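Local coordinates for cytochrome C-type biogenesis protein ccmF (Thermus thermophilus, PDB 6ZMQ) that serves as a membrane-bound cytochrome c heme lyase that binds heme b and probably helps attach heme to apocytochromes during cytochrome c maturation, at residues Ser361-Leu366 against Leu426-Ala431; Arg560-Ala565 against Arg578-Pro583. All coordinates share one frame; numbering follows the deposited sequence.

Contact 1 of 2, residues Ser361-Leu366 against Leu426-Ala431. With HEM (protoporphyrin IX containing Fe), chain B.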
ATOM      1  N   SER A 361     -24.695   7.541  17.055  1.00 64.98           N
ATOM      2  CA  SER A 361     -25.305   7.197  15.784  1.00 65.50           C
ATOM      3  C   SER A 361     -24.321   6.409  14.923  1.00 70.32           C
ATOM      4  O   SER A 361     -23.223   6.059  15.364  1.00 89.24           O
ATOM      5  CB  SER A 361     -25.767   8.480  15.111  1.00 71.10           C
ATOM      6  OG  SER A 361     -26.653   9.170  15.973  1.00 77.98           O
ATOM      7  N   ARG A 362     -24.705   6.137  13.671  1.00 63.24           N
ATOM      8  CA  ARG A 362     -23.766   5.543  12.724  1.00 54.78           C
ATOM      9  C   ARG A 362     -22.679   6.552  12.347  1.00 55.69           C
ATOM     10  O   ARG A 362     -21.523   6.176  12.129  1.00 58.07           O
ATOM     11  CB  ARG A 362     -24.527   5.022  11.494  1.00 50.16           C
ATOM     12  CG  ARG A 362     -23.654   4.363  10.421  1.00 42.70           C
ATOM     13  CD  ARG A 362     -24.386   4.037   9.116  1.00 41.63           C
ATOM     14  NE  ARG A 362     -25.394   2.987   9.238  1.00 47.37           N
ATOM     15  CZ  ARG A 362     -26.338   2.765   8.329  1.00 62.51           C
ATOM     16  NH1 ARG A 362     -26.393   3.512   7.234  1.00 62.14           N
ATOM     17  NH2 ARG A 362     -27.217   1.791   8.507  1.00 62.08           N
ATOM     18  N   GLU A 363     -23.025   7.848  12.322  1.00 48.12           N
ATOM     19  CA  GLU A 363     -22.033   8.912  12.144  1.00 50.93           C
ATOM     20  C   GLU A 363     -21.056   8.979  13.312  1.00 52.10           C
ATOM     21  O   GLU A 363     -19.856   9.197  13.111  1.00 67.32           O
ATOM     22  CB  GLU A 363     -22.723  10.268  12.002  1.00 56.68           C
ATOM     23  CG  GLU A 363     -23.593  10.420  10.794  1.00 64.18           C
ATOM     24  CD  GLU A 363     -25.061  10.523  11.171  1.00 78.03           C
ATOM     25  OE1 GLU A 363     -25.562   9.576  11.817  1.00 76.59           O
ATOM     26  OE2 GLU A 363     -25.716  11.522  10.811  1.00 86.66           O
ATOM     27  N   GLY A 364     -21.561   8.822  14.539  1.00 51.05           N
ATOM     28  CA  GLY A 364     -20.691   8.847  15.706  1.00 43.18           C
ATOM     29  C   GLY A 364     -19.774   7.642  15.777  1.00 49.34           C
ATOM     30  O   GLY A 364     -18.609   7.755  16.174  1.00 60.52           O
ATOM     31  N   ALA A 365     -20.287   6.475  15.375  1.00 47.71           N
ATOM     32  CA  ALA A 365     -19.470   5.269  15.320  1.00 45.60           C
ATOM     33  C   ALA A 365     -18.410   5.362  14.228  1.00 55.24           C
ATOM     34  O   ALA A 365     -17.253   4.986  14.461  1.00 64.82           O
ATOM     35  CB  ALA A 365     -20.361   4.045  15.115  1.00 44.62           C
ATOM     36  N   LEU A 366     -18.769   5.894  13.045  1.00 54.81           N
ATOM     37  CA  LEU A 366     -17.787   6.024  11.966  1.00 55.40           C
ATOM     38  C   LEU A 366     -16.744   7.084  12.290  1.00 55.50           C
ATOM     39  O   LEU A 366     -15.566   6.926  11.952  1.00 54.20           O
ATOM     40  CB  LEU A 366     -18.436   6.367  10.621  1.00 51.03           C
ATOM     41  CG  LEU A 366     -19.363   5.502   9.741  1.00 37.10           C
ATOM     42  CD1 LEU A 366     -19.153   5.809   8.251  1.00 30.73           C
ATOM     43  CD2 LEU A 366     -19.321   4.023   9.998  1.00 31.72           C
ATOM     44  N   LEU A 426     -26.471   0.742  13.408  1.00 49.99           N
ATOM     45  CA  LEU A 426     -27.026   1.931  14.013  1.00 53.96           C
ATOM     46  C   LEU A 426     -27.699   2.795  12.952  1.00 76.57           C
ATOM     47  O   LEU A 426     -27.230   2.868  11.810  1.00 92.87           O
ATOM     48  CB  LEU A 426     -25.935   2.754  14.713  1.00 40.36           C
ATOM     49  CG  LEU A 426     -25.248   2.140  15.937  1.00 34.31           C
ATOM     50  CD1 LEU A 426     -24.119   3.027  16.422  1.00 37.39           C
ATOM     51  CD2 LEU A 426     -26.253   1.924  17.054  1.00 42.77           C
ATOM     52  N   PRO A 427     -28.805   3.446  13.288  1.00 77.94           N
ATOM     53  CA  PRO A 427     -29.423   4.386  12.354  1.00 71.84           C
ATOM     54  C   PRO A 427     -28.694   5.723  12.339  1.00 63.09           C
ATOM     55  O   PRO A 427     -27.914   6.052  13.234  1.00 62.42           O
ATOM     56  CB  PRO A 427     -30.846   4.532  12.905  1.00 64.91           C
ATOM     57  CG  PRO A 427     -30.652   4.375  14.373  1.00 67.07           C
ATOM     58  CD  PRO A 427     -29.633   3.266  14.496  1.00 72.85           C
ATOM     59  N   TRP A 428     -28.955   6.488  11.280  1.00 52.39           N
ATOM     60  CA  TRP A 428     -28.336   7.796  11.110  1.00 65.60           C
ATOM     61  C   TRP A 428     -28.925   8.820  12.085  1.00 77.75           C
ATOM     62  O   TRP A 428     -30.143   8.851  12.298  1.00 81.17           O
ATOM     63  CB  TRP A 428     -28.548   8.298   9.683  1.00 73.98           C
ATOM     64  CG  TRP A 428     -27.865   7.565   8.534  1.00 74.56           C
ATOM     65  CD1 TRP A 428     -28.483   6.895   7.517  1.00 77.58           C
ATOM     66  CD2 TRP A 428     -26.457   7.511   8.240  1.00 62.12           C
ATOM     67  NE1 TRP A 428     -27.551   6.398   6.634  1.00 71.72           N
ATOM     68  CE2 TRP A 428     -26.302   6.762   7.054  1.00 61.10           C
ATOM     69  CE3 TRP A 428     -25.319   7.997   8.876  1.00 55.16           C
ATOM     70  CZ2 TRP A 428     -25.050   6.498   6.493  1.00 57.78           C
ATOM     71  CZ3 TRP A 428     -24.072   7.735   8.313  1.00 59.65           C
ATOM     72  CH2 TRP A 428     -23.951   6.998   7.134  1.00 58.92           C
ATOM     73  N   ARG A 429     -28.031   9.661  12.642  1.00 75.67           N
ATOM     74  CA  ARG A 429     -28.257  10.789  13.583  1.00 85.34           C
ATOM     75  C   ARG A 429     -29.328  10.526  14.650  1.00 94.60           C
ATOM     76  O   ARG A 429     -30.359  11.196  14.720  1.00106.53           O
ATOM     77  CB  ARG A 429     -28.536  12.121  12.875  1.00 88.79           C
ATOM     78  CG  ARG A 429     -27.966  13.274  13.741  1.00 90.66           C
ATOM     79  CD  ARG A 429     -27.439  14.519  13.042  1.00 91.95           C
ATOM     80  NE  ARG A 429     -27.222  15.561  14.051  1.00 94.57           N
ATOM     81  CZ  ARG A 429     -26.986  16.846  13.799  1.00 94.40           C
ATOM     82  NH1 ARG A 429     -26.945  17.290  12.552  1.00 94.04           N
ATOM     83  NH2 ARG A 429     -26.798  17.691  14.805  1.00 92.20           N
ATOM     84  N   ARG A 430     -29.058   9.536  15.489  1.00 97.88           N
ATOM     85  CA  ARG A 430     -29.938   9.199  16.599  1.00 99.90           C
ATOM     86  C   ARG A 430     -29.479   9.899  17.879  1.00106.03           C
ATOM     87  O   ARG A 430     -28.281  10.112  18.094  1.00106.48           O
ATOM     88  CB  ARG A 430     -29.939   7.687  16.795  1.00 91.98           C
ATOM     89  CG  ARG A 430     -30.926   7.112  17.791  1.00 90.00           C
ATOM     90  CD  ARG A 430     -30.792   5.600  17.902  1.00 89.08           C
ATOM     91  NE  ARG A 430     -29.678   5.231  18.781  1.00 94.86           N
ATOM     92  CZ  ARG A 430     -28.436   4.945  18.386  1.00110.96           C
ATOM     93  NH1 ARG A 430     -28.111   4.923  17.100  1.00120.58           N
ATOM     94  NH2 ARG A 430     -27.512   4.649  19.287  1.00113.88           N
ATOM     95  N   ALA A 431     -30.449  10.260  18.731  1.00110.74           N
ATOM     96  CA  ALA A 431     -30.150  10.876  20.025  1.00116.79           C
ATOM     97  C   ALA A 431     -29.430   9.909  20.963  1.00118.48           C
ATOM     98  O   ALA A 431     -28.327  10.194  21.440  1.00119.46           O
ATOM     99  CB  ALA A 431     -31.439  11.390  20.671  1.00120.90           C
TER
HETATM  100  CHA HEM B 701     -17.707   0.873   3.763  1.00 41.84           C
HETATM  101  CHB HEM B 701     -18.234   1.169   8.624  1.00 49.80           C
HETATM  102  CHC HEM B 701     -13.546  -0.185   9.201  1.00 46.41           C
HETATM  103  CHD HEM B 701     -13.268  -0.905   4.385  1.00 48.24           C
HETATM  104  C1A HEM B 701     -18.206   1.062   5.041  1.00 51.28           C
HETATM  105  C2A HEM B 701     -19.525   1.528   5.297  1.00 53.30           C
HETATM  106  C3A HEM B 701     -19.678   1.615   6.649  1.00 47.51           C
HETATM  107  C4A HEM B 701     -18.473   1.215   7.255  1.00 50.50           C
HETATM  108  CMA HEM B 701     -20.908   2.061   7.386  1.00 41.61           C
HETATM  109  CAA HEM B 701     -20.588   1.867   4.263  1.00 48.22           C
HETATM  110  CBA HEM B 701     -21.274   0.603   3.713  1.00 48.79           C
HETATM  111  CGA HEM B 701     -22.028  -0.129   4.795  1.00 68.38           C
HETATM  112  O1A HEM B 701     -21.705  -1.302   5.092  1.00 78.58           O
HETATM  113  O2A HEM B 701     -22.973   0.439   5.390  1.00 74.03           O
HETATM  114  C1B HEM B 701     -16.974   0.841   9.165  1.00 37.54           C
HETATM  115  C2B HEM B 701     -16.656   0.992  10.536  1.00 38.85           C
HETATM  116  C3B HEM B 701     -15.358   0.622  10.713  1.00 42.30           C
HETATM  117  C4B HEM B 701     -14.852   0.255   9.391  1.00 36.59           C
HETATM  118  CMB HEM B 701     -17.580   1.461  11.615  1.00 38.20           C
HETATM  119  CAB HEM B 701     -14.579   0.610  11.957  1.00 56.09           C
HETATM  120  CBB HEM B 701     -13.727   1.814  12.164  1.00 57.44           C
HETATM  121  C1C HEM B 701     -13.102  -0.572   7.955  1.00 32.81           C
HETATM  122  C2C HEM B 701     -11.921  -1.272   7.705  1.00 22.09           C
HETATM  123  C3C HEM B 701     -11.870  -1.463   6.345  1.00 20.59           C
HETATM  124  C4C HEM B 701     -13.020  -0.890   5.753  1.00 30.76           C
HETATM  125  CMC HEM B 701     -10.879  -1.735   8.689  1.00 20.80           C
HETATM  126  CAC HEM B 701     -10.797  -2.140   5.639  1.00 20.41           C
HETATM  127  CBC HEM B 701     -10.956  -3.561   5.252  1.00 27.00           C
HETATM  128  C1D HEM B 701     -14.433  -0.425   3.767  1.00 45.53           C
HETATM  129  C2D HEM B 701     -14.647  -0.334   2.318  1.00 45.29           C
HETATM  130  C3D HEM B 701     -15.890   0.163   2.128  1.00 46.44           C
HETATM  131  C4D HEM B 701     -16.438   0.365   3.488  1.00 40.51           C
HETATM  132  CMD HEM B 701     -13.664  -0.718   1.246  1.00 40.02           C
HETATM  133  CAD HEM B 701     -16.576   0.447   0.801  1.00 47.46           C
HETATM  134  CBD HEM B 701     -16.580   1.960   0.555  1.00 52.06           C
HETATM  135  CGD HEM B 701     -17.110   2.378  -0.797  1.00 47.94           C
HETATM  136  O1D HEM B 701     -18.249   2.884  -0.918  1.00 41.28           O
HETATM  137  O2D HEM B 701     -16.396   2.241  -1.807  1.00 49.50           O
HETATM  138  NA  HEM B 701     -17.583   0.898   6.263  1.00 63.47           N
HETATM  139  NB  HEM B 701     -15.864   0.418   8.525  1.00 39.48           N
HETATM  140  NC  HEM B 701     -13.769  -0.378   6.776  1.00 40.47           N
HETATM  141  ND  HEM B 701     -15.520  -0.007   4.385  1.00 57.77           N
HETATM  142 FE   HEM B 701     -15.742   0.087   6.470  1.00 52.30          FE

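Contact 2 of 2, residues Arg560-Ala565 against Arg578-Pro583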
ATOM      1  N   ARG A 560      22.574 -16.701  -9.893  1.00 96.66           N
ATOM      2  CA  ARG A 560      22.681 -17.287  -8.574  1.00 91.15           C
ATOM      3  C   ARG A 560      22.716 -18.799  -8.710  1.00 85.90           C
ATOM      4  O   ARG A 560      22.126 -19.404  -9.630  1.00 88.61           O
ATOM      5  CB  ARG A 560      21.584 -16.826  -7.587  1.00104.31           C
ATOM      6  CG  ARG A 560      20.110 -16.756  -7.998  1.00102.59           C
ATOM      7  CD  ARG A 560      19.369 -18.092  -8.010  1.00 86.19           C
ATOM      8  NE  ARG A 560      17.928 -17.854  -8.002  1.00 73.52           N
ATOM      9  CZ  ARG A 560      16.993 -18.799  -7.996  1.00 71.66           C
ATOM     10  NH1 ARG A 560      17.323 -20.087  -7.997  1.00 76.38           N
ATOM     11  NH2 ARG A 560      15.714 -18.453  -7.968  1.00 69.29           N
ATOM     12  N   PHE A 561      23.583 -19.335  -7.865  1.00 83.80           N
ATOM     13  CA  PHE A 561      23.784 -20.739  -7.588  1.00 86.66           C
ATOM     14  C   PHE A 561      22.959 -21.030  -6.347  1.00 81.02           C
ATOM     15  O   PHE A 561      22.918 -20.209  -5.423  1.00 88.29           O
ATOM     16  CB  PHE A 561      25.271 -21.011  -7.332  1.00109.30           C
ATOM     17  CG  PHE A 561      26.175 -20.677  -8.506  1.00108.88           C
ATOM     18  CD1 PHE A 561      26.684 -19.387  -8.688  1.00 99.08           C
ATOM     19  CD2 PHE A 561      26.496 -21.646  -9.439  1.00104.25           C
ATOM     20  CE1 PHE A 561      27.498 -19.083  -9.775  1.00 90.22           C
ATOM     21  CE2 PHE A 561      27.325 -21.355 -10.515  1.00 96.21           C
ATOM     22  CZ  PHE A 561      27.818 -20.073 -10.688  1.00 90.61           C
ATOM     23  N   ALA A 562      22.263 -22.152  -6.342  1.00 64.25           N
ATOM     24  CA  ALA A 562      21.356 -22.450  -5.249  1.00 57.77           C
ATOM     25  C   ALA A 562      21.802 -23.704  -4.516  1.00 63.82           C
ATOM     26  O   ALA A 562      22.379 -24.623  -5.106  1.00 85.18           O
ATOM     27  CB  ALA A 562      19.932 -22.617  -5.772  1.00 51.50           C
ATOM     28  N   VAL A 563      21.538 -23.736  -3.212  1.00 49.97           N
ATOM     29  CA  VAL A 563      21.842 -24.913  -2.410  1.00 47.66           C
ATOM     30  C   VAL A 563      20.650 -25.287  -1.542  1.00 57.98           C
ATOM     31  O   VAL A 563      19.748 -24.479  -1.281  1.00 69.76           O
ATOM     32  CB  VAL A 563      23.126 -24.758  -1.562  1.00 43.33           C
ATOM     33  CG1 VAL A 563      24.374 -24.961  -2.426  1.00 45.78           C
ATOM     34  CG2 VAL A 563      23.162 -23.397  -0.923  1.00 42.75           C
ATOM     35  N   GLU A 564      20.676 -26.540  -1.087  1.00 55.83           N
ATOM     36  CA  GLU A 564      19.498 -27.308  -0.719  1.00 61.45           C
ATOM     37  C   GLU A 564      19.644 -27.883   0.680  1.00 74.88           C
ATOM     38  O   GLU A 564      20.758 -28.061   1.168  1.00 91.41           O
ATOM     39  CB  GLU A 564      19.292 -28.466  -1.730  1.00 50.43           C
ATOM     40  CG  GLU A 564      18.739 -28.040  -3.074  1.00 36.70           C
ATOM     41  CD  GLU A 564      17.316 -27.567  -3.003  1.00 35.50           C
ATOM     42  OE1 GLU A 564      16.600 -27.933  -2.046  1.00 35.35           O
ATOM     43  OE2 GLU A 564      16.926 -26.777  -3.883  1.00 40.43           O
ATOM     44  N   ALA A 565      18.514 -28.094   1.346  1.00 54.99           N
ATOM     45  CA  ALA A 565      18.391 -29.050   2.444  1.00 60.73           C
ATOM     46  C   ALA A 565      17.170 -29.920   2.156  1.00 73.68           C
ATOM     47  O   ALA A 565      16.031 -29.450   2.254  1.00105.03           O
ATOM     48  CB  ALA A 565      18.264 -28.351   3.796  1.00 68.70           C
ATOM     49  N   ARG A 578      12.146 -29.391   0.371  1.00 73.60           N
ATOM     50  CA  ARG A 578      13.409 -28.819  -0.097  1.00 64.19           C
ATOM     51  C   ARG A 578      13.415 -27.300   0.063  1.00 54.94           C
ATOM     52  O   ARG A 578      13.058 -26.581  -0.876  1.00 67.38           O
ATOM     53  CB  ARG A 578      13.628 -29.192  -1.573  1.00 61.67           C
ATOM     54  CG  ARG A 578      13.924 -30.668  -1.921  1.00 58.73           C
ATOM     55  CD  ARG A 578      13.203 -31.052  -3.214  1.00 53.60           C
ATOM     56  NE  ARG A 578      13.248 -32.480  -3.517  1.00 54.09           N
ATOM     57  CZ  ARG A 578      14.273 -33.070  -4.129  1.00 78.29           C
ATOM     58  NH1 ARG A 578      15.289 -32.339  -4.569  1.00 96.39           N
ATOM     59  NH2 ARG A 578      14.256 -34.372  -4.370  1.00 77.95           N
ATOM     60  N   LEU A 579      13.884 -26.812   1.215  1.00 38.88           N
ATOM     61  CA  LEU A 579      14.076 -25.383   1.463  1.00 42.14           C
ATOM     62  C   LEU A 579      15.349 -24.894   0.784  1.00 50.49           C
ATOM     63  O   LEU A 579      16.232 -25.690   0.454  1.00 70.21           O
ATOM     64  CB  LEU A 579      14.161 -25.097   2.960  1.00 41.99           C
ATOM     65  CG  LEU A 579      15.197 -25.978   3.655  1.00 48.49           C
ATOM     66  CD1 LEU A 579      15.762 -25.273   4.817  1.00 65.21           C
ATOM     67  CD2 LEU A 579      14.570 -27.280   4.147  1.00 43.73           C
ATOM     68  N   HIS A 580      15.464 -23.574   0.577  1.00 53.55           N
ATOM     69  CA  HIS A 580      16.452 -23.118  -0.384  1.00 48.92           C
ATOM     70  C   HIS A 580      17.462 -22.169   0.257  1.00 54.62           C
ATOM     71  O   HIS A 580      17.284 -21.706   1.387  1.00 65.74           O
ATOM     72  CB  HIS A 580      15.712 -22.430  -1.516  1.00 54.24           C
ATOM     73  CG  HIS A 580      16.242 -22.708  -2.885  1.00 70.52           C
ATOM     74  ND1 HIS A 580      15.546 -23.480  -3.790  1.00 73.01           N
ATOM     75  CD2 HIS A 580      17.337 -22.258  -3.539  1.00 75.49           C
ATOM     76  CE1 HIS A 580      16.215 -23.536  -4.926  1.00 71.06           C
ATOM     77  NE2 HIS A 580      17.307 -22.806  -4.799  1.00 74.79           N
ATOM     78  N   PHE A 581      18.538 -21.888  -0.481  1.00 53.79           N
ATOM     79  CA  PHE A 581      19.517 -20.897  -0.042  1.00 52.22           C
ATOM     80  C   PHE A 581      20.249 -20.372  -1.260  1.00 58.55           C
ATOM     81  O   PHE A 581      20.535 -21.151  -2.176  1.00 64.04           O
ATOM     82  CB  PHE A 581      20.539 -21.515   0.911  1.00 47.15           C
ATOM     83  CG  PHE A 581      20.955 -20.619   2.028  1.00 74.43           C
ATOM     84  CD1 PHE A 581      21.030 -19.247   1.856  1.00 87.66           C
ATOM     85  CD2 PHE A 581      21.303 -21.159   3.252  1.00 88.34           C
ATOM     86  CE1 PHE A 581      21.418 -18.433   2.892  1.00 95.61           C
ATOM     87  CE2 PHE A 581      21.690 -20.343   4.296  1.00 94.23           C
ATOM     88  CZ  PHE A 581      21.752 -18.976   4.118  1.00 96.72           C
ATOM     89  N   TYR A 582      20.608 -19.088  -1.268  1.00 58.68           N
ATOM     90  CA  TYR A 582      21.453 -18.595  -2.348  1.00 68.69           C
ATOM     91  C   TYR A 582      22.732 -17.983  -1.808  1.00 81.58           C
ATOM     92  O   TYR A 582      22.681 -16.900  -1.209  1.00 91.82           O
ATOM     93  CB  TYR A 582      20.753 -17.551  -3.206  1.00 63.38           C
ATOM     94  CG  TYR A 582      19.420 -17.983  -3.677  1.00 61.46           C
ATOM     95  CD1 TYR A 582      19.286 -19.141  -4.423  1.00 63.53           C
ATOM     96  CD2 TYR A 582      18.305 -17.192  -3.455  1.00 66.09           C
ATOM     97  CE1 TYR A 582      18.066 -19.545  -4.867  1.00 66.83           C
ATOM     98  CE2 TYR A 582      17.081 -17.563  -3.934  1.00 75.49           C
ATOM     99  CZ  TYR A 582      16.959 -18.752  -4.632  1.00 77.06           C
ATOM    100  OH  TYR A 582      15.737 -19.159  -5.111  1.00 84.89           O
ATOM    101  N   PRO A 583      24.013 -18.392  -2.290  1.00 73.82           N
ATOM    102  CA  PRO A 583      25.533 -17.707  -2.378  1.00 78.17           C
ATOM    103  C   PRO A 583      24.998 -16.949  -3.621  1.00 90.21           C
ATOM    104  O   PRO A 583      24.903 -17.571  -4.633  1.00 94.89           O
ATOM    105  CB  PRO A 583      26.357 -18.980  -2.446  1.00 68.47           C
ATOM    106  CG  PRO A 583      25.540 -19.920  -1.656  1.00 55.17           C
ATOM    107  CD  PRO A 583      24.290 -19.804  -2.467  1.00 62.91           C
TER

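Contact 1 of 2, residues Ser361-Leu366 against Leu426-Ala431
Arg-362 lays its aliphatic chain over one face of the Trp-428 indole, where the first turn of transmembrane helix 362-384 meets the loop that follows helix 402-422. Arg-362 CD sits 3.6 Å from the centroid of the Trp-428 six-membered ring in a CH-pi contact. Beyond it, Arg-362 CZ lies 4.4 Å from the centroid of the Trp-428 five-membered ring, a cation-pi contact in which the guanidinium stands at 71° to the indole. CG lies anti to the backbone N (chi1 -180°), and a bend at chi3 (-68°) places NE. At the rim of the same indole, Glu-363 OE1 lies in the ring plane, and its syn lone pair accepts the N-H of Arg-429, with OE1 2.6 Å from Arg-429 N, so one carboxylate oxygen ties the loop backbone to the helix. The helix start is held further by Arg-362 N, which donates to Pro-427 O at 3.2 Å from above the carbonyl plane. Leu-426 CD1 packs on Ala-365 CB at 4.1 Å.

In the second shell, Pro-424 O accepts a hydrogen bond from Arg-362 NH2, and a salt bridge from Arg-284 to Glu-363 OE2 adds helix 266-284. One turn further along helix 362-384, Leu-366 CD2 lies 3.3 Å from the heme methine carbon CHB.

Contact 2 of 2, residues Arg560-Ala565 against Arg578-Pro583
Val-563 and Phe-581 join the two strands of a beta hairpin, with Val-563 N giving its hydrogen to Phe-581 O at 3.0 Å. A second backbone bond, Ala-565 N to Leu-579 O, is weak at 3.4 Å. The short strand segments run antiparallel with 143° between their directions.

Apolar contacts gather on the face of the sheet that carries Val-563, Ala-565, Leu-579 and Phe-581. Val-563 CG2 rests on Phe-581 CB at 3.7 Å and reaches Pro-583 CD as well, while the CD2 methyl of Leu-579 packs 3.9 Å from Ala-565 CB.

Glu-564 and His-580 lie on the other face; at the end of the hairpin segments, Arg-560 folds back over Tyr-582. Its CG takes the crowded position between the backbone N and the carbonyl carbon (chi1 45°), and a further bend at chi2 carries Arg-560 CD to 4.0 Å from the Tyr-582 ring centroid in a CH-pi contact. The guanidinium then spreads above the phenol at 32° to its plane, centred over Tyr-582 CZ, and NH1 forms a salt bridge with Glu-557. An alanine in place of Arg-560 would probably strip this cover from the phenol face and leave Glu-557 without its charged mate. Further along, Glu-564 OE2 lies over one face of the His-580 imidazole, 3.5 Å from His-580 CE1, where its negative charge could favour a protonated ring.

Within the four-stranded antiparallel sheet the hairpin is central. Ala-562 bonds through its backbone to Leu-555 of strand 554-556, and His-580 to Val-594 of strand 593-594, while the Phe-581 ring meets that of Phe-609.

Overall arrangement
Contact 1 and contact 2 share no helix or strand and lie on opposite sides of the chain's centre, their nearest atoms about 44 Å apart. Both are partly buried and both belong to the C-terminal part of CcmF, yet they serve different architectures. Residues 361-366 and 426-431 fasten a connecting loop to a helix start beside the heme, largely through side chains that bind or cover the loop. Residues 560-565 and 578-583 instead pair as neighbouring strands of a sheet remote from the heme, combining backbone bonds with apolar packing on one face. Each places an arginine over an aromatic ring: a steeply tilted guanidinium at contact 1, a flatter one at contact 2.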